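Local coordinates for protein putative aminotransferase (Actinomadura melliaura, PDB 4ZWV) that probably acts as a pyridoxal phosphate-dependent sugar aminotransferase in making the aminopentose of the indolocarbazole AT2433, at residues P304-K309 / V348-G353. Sequence-based numbering, arbitrary orientation. Where two conformers were deposited one is given.
Sequences PAFHRK and VSLPVG
Phe306 meets Val348 through one corner of its ring: CE2 lies 3.8 Å from Val348 CG1 and 3.9 Å from Val348 CG2, so both methyls bear on the same aromatic carbon from the strand side. Val348 was modelled in two conformers, and distances to its methyls may not hold for the other one. CG1 approaches the ring obliquely. Phe306 has its CG anti to the backbone N (chi1 -176°), and this extends the ring from the helix toward the strand. Further along, Phe306 CZ comes to 4.3 Å from Leu350 CD2, which sits at the ring edge, near its plane. Val348 and Leu350 thus both reach the same ring, as expected of alternate residues on one side of a strand, whereas Ser349 between them turns its hydroxyl to Asp297.

Helix 303-312 packs here on strand 347-350, outermost within this chain in a three-stranded antiparallel sheet, where Ser349 also bonds through its backbone to Gly318; this is the smaller C-terminal part of a fold type I aminotransferase, remote from the cofactor site. The segment axes run 23° from parallel and 11.1 Å apart, and side chains alone bridge that gap, with no hydrogen bond across it. Val300 of the central strand and Ile368 of helix 358-369 also touch Phe306, while the ring of Trp372 packs edge-to-face with it. His307 adds a looser contact: its imidazole edge faces Val348 CG2, 4.1 Å from NE2, and its side chain also packs on Arg227 of the second subunit.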
loop_
_atom_site.group_PDB
_atom_site.type_symbol
_atom_site.label_atom_id
_atom_site.label_comp_id
_atom_site.label_asym_id
_atom_site.label_seq_id
_atom_site.Cartn_x
_atom_site.Cartn_y
_atom_site.Cartn_z
ATOM N N PRO A 304 -15.337 31.717 -12.039
ATOM C CA PRO A 304 -16.644 31.065 -11.875
ATOM C C PRO A 304 -17.481 31.063 -13.158
ATOM O O PRO A 304 -18.129 30.056 -13.463
ATOM C CB PRO A 304 -17.318 31.906 -10.784
ATOM C CG PRO A 304 -16.190 32.392 -9.960
ATOM C CD PRO A 304 -15.094 32.703 -10.966
ATOM N N ALA A 305 -17.462 32.166 -13.898
ATOM C CA ALA A 305 -18.171 32.224 -15.171
ATOM C C ALA A 305 -17.508 31.301 -16.198
ATOM O O ALA A 305 -18.195 30.671 -16.999
ATOM C CB ALA A 305 -18.234 33.654 -15.685
ATOM N N PHE A 306 -16.181 31.207 -16.160
ATOM C CA PHE A 306 -15.455 30.299 -17.052
ATOM C C PHE A 306 -15.855 28.842 -16.806
ATOM O O PHE A 306 -16.091 28.086 -17.750
ATOM C CB PHE A 306 -13.942 30.461 -16.879
ATOM C CG PHE A 306 -13.122 29.621 -17.833
ATOM C CD1 PHE A 306 -12.762 30.113 -19.079
ATOM C CD2 PHE A 306 -12.697 28.352 -17.470
ATOM C CE1 PHE A 306 -11.996 29.338 -19.953
ATOM C CE2 PHE A 306 -11.937 27.576 -18.330
ATOM C CZ PHE A 306 -11.588 28.065 -19.576
ATOM N N HIS A 307 -15.928 28.454 -15.535
ATOM C CA HIS A 307 -16.370 27.111 -15.173
ATOM C C HIS A 307 -17.777 26.819 -15.699
ATOM O O HIS A 307 -18.019 25.754 -16.264
ATOM C CB HIS A 307 -16.327 26.926 -13.655
ATOM C CG HIS A 307 -14.943 26.772 -13.108
ATOM N ND1 HIS A 307 -14.638 26.994 -11.783
ATOM C CD2 HIS A 307 -13.783 26.412 -13.707
ATOM C CE1 HIS A 307 -13.349 26.779 -11.588
ATOM N NE2 HIS A 307 -12.807 26.421 -12.740
ATOM N N ARG A 308 -18.695 27.765 -15.520
ATOM C CA ARG A 308 -20.065 27.594 -15.994
ATOM C C ARG A 308 -20.100 27.431 -17.514
ATOM O O ARG A 308 -20.892 26.651 -18.040
ATOM C CB ARG A 308 -20.939 28.768 -15.541
ATOM C CG ARG A 308 -21.203 28.769 -14.036
ATOM C CD ARG A 308 -22.264 29.783 -13.620
ATOM N NE ARG A 308 -21.836 31.166 -13.819
ATOM C CZ ARG A 308 -21.189 31.879 -12.901
ATOM N NH1 ARG A 308 -20.902 31.340 -11.724
ATOM N NH2 ARG A 308 -20.832 33.132 -13.157
ATOM N N LYS A 309 -19.236 28.161 -18.210
ATOM C CA LYS A 309 -19.115 28.051 -19.662
ATOM C C LYS A 309 -18.646 26.658 -20.086
ATOM O O LYS A 309 -19.220 26.052 -20.987
ATOM C CB LYS A 309 -18.144 29.105 -20.197
ATOM C CG LYS A 309 -18.031 29.148 -21.713
ATOM C CD LYS A 309 -19.110 30.032 -22.323
ATOM C CE LYS A 309 -19.023 30.024 -23.845
ATOM N NZ LYS A 309 -19.795 31.145 -24.447
ATOM N N VAL A 348 -6.932 26.929 -14.013
ATOM C CA VAL A 348 -7.876 25.891 -14.432
ATOM C C VAL A 348 -7.185 24.915 -15.392
ATOM O O VAL A 348 -6.439 25.330 -16.282
ATOM C CB VAL A 348 -9.144 26.498 -15.082
ATOM C CG1 VAL A 348 -8.782 27.514 -16.140
ATOM C CG2 VAL A 348 -10.056 25.395 -15.642
ATOM N N SER A 349 -7.405 23.620 -15.169
ATOM C CA SER A 349 -6.808 22.559 -15.980
ATOM C C SER A 349 -7.793 22.138 -17.066
ATOM O O SER A 349 -8.978 21.918 -16.790
ATOM C CB SER A 349 -6.440 21.343 -15.119
ATOM O OG SER A 349 -5.498 21.671 -14.101
ATOM N N LEU A 350 -7.295 22.014 -18.293
ATOM C CA LEU A 350 -8.117 21.635 -19.441
ATOM C C LEU A 350 -7.757 20.245 -19.960
ATOM O O LEU A 350 -6.611 19.814 -19.855
ATOM C CB LEU A 350 -7.953 22.658 -20.569
ATOM C CG LEU A 350 -8.313 24.102 -20.225
ATOM C CD1 LEU A 350 -7.984 25.023 -21.386
ATOM C CD2 LEU A 350 -9.785 24.187 -19.880
ATOM N N PRO A 351 -8.743 19.530 -20.520
ATOM C CA PRO A 351 -8.440 18.220 -21.109
ATOM C C PRO A 351 -7.452 18.342 -22.258
ATOM O O PRO A 351 -7.627 19.209 -23.114
ATOM C CB PRO A 351 -9.803 17.737 -21.625
ATOM C CG PRO A 351 -10.815 18.520 -20.848
ATOM C CD PRO A 351 -10.174 19.864 -20.619
ATOM N N VAL A 352 -6.448 17.475 -22.293
ATOM C CA VAL A 352 -5.441 17.577 -23.341
ATOM C C VAL A 352 -4.973 16.192 -23.813
ATOM O O VAL A 352 -4.145 16.069 -24.705
ATOM C CB VAL A 352 -4.239 18.425 -22.841
ATOM C CG1 VAL A 352 -3.368 17.617 -21.891
ATOM C CG2 VAL A 352 -3.415 18.968 -24.008
ATOM N N GLY A 353 -5.528 15.139 -23.224
ATOM C CA GLY A 353 -5.026 13.796 -23.477
ATOM C C GLY A 353 -5.358 13.125 -24.802
ATOM O O GLY A 353 -6.016 13.705 -25.677
#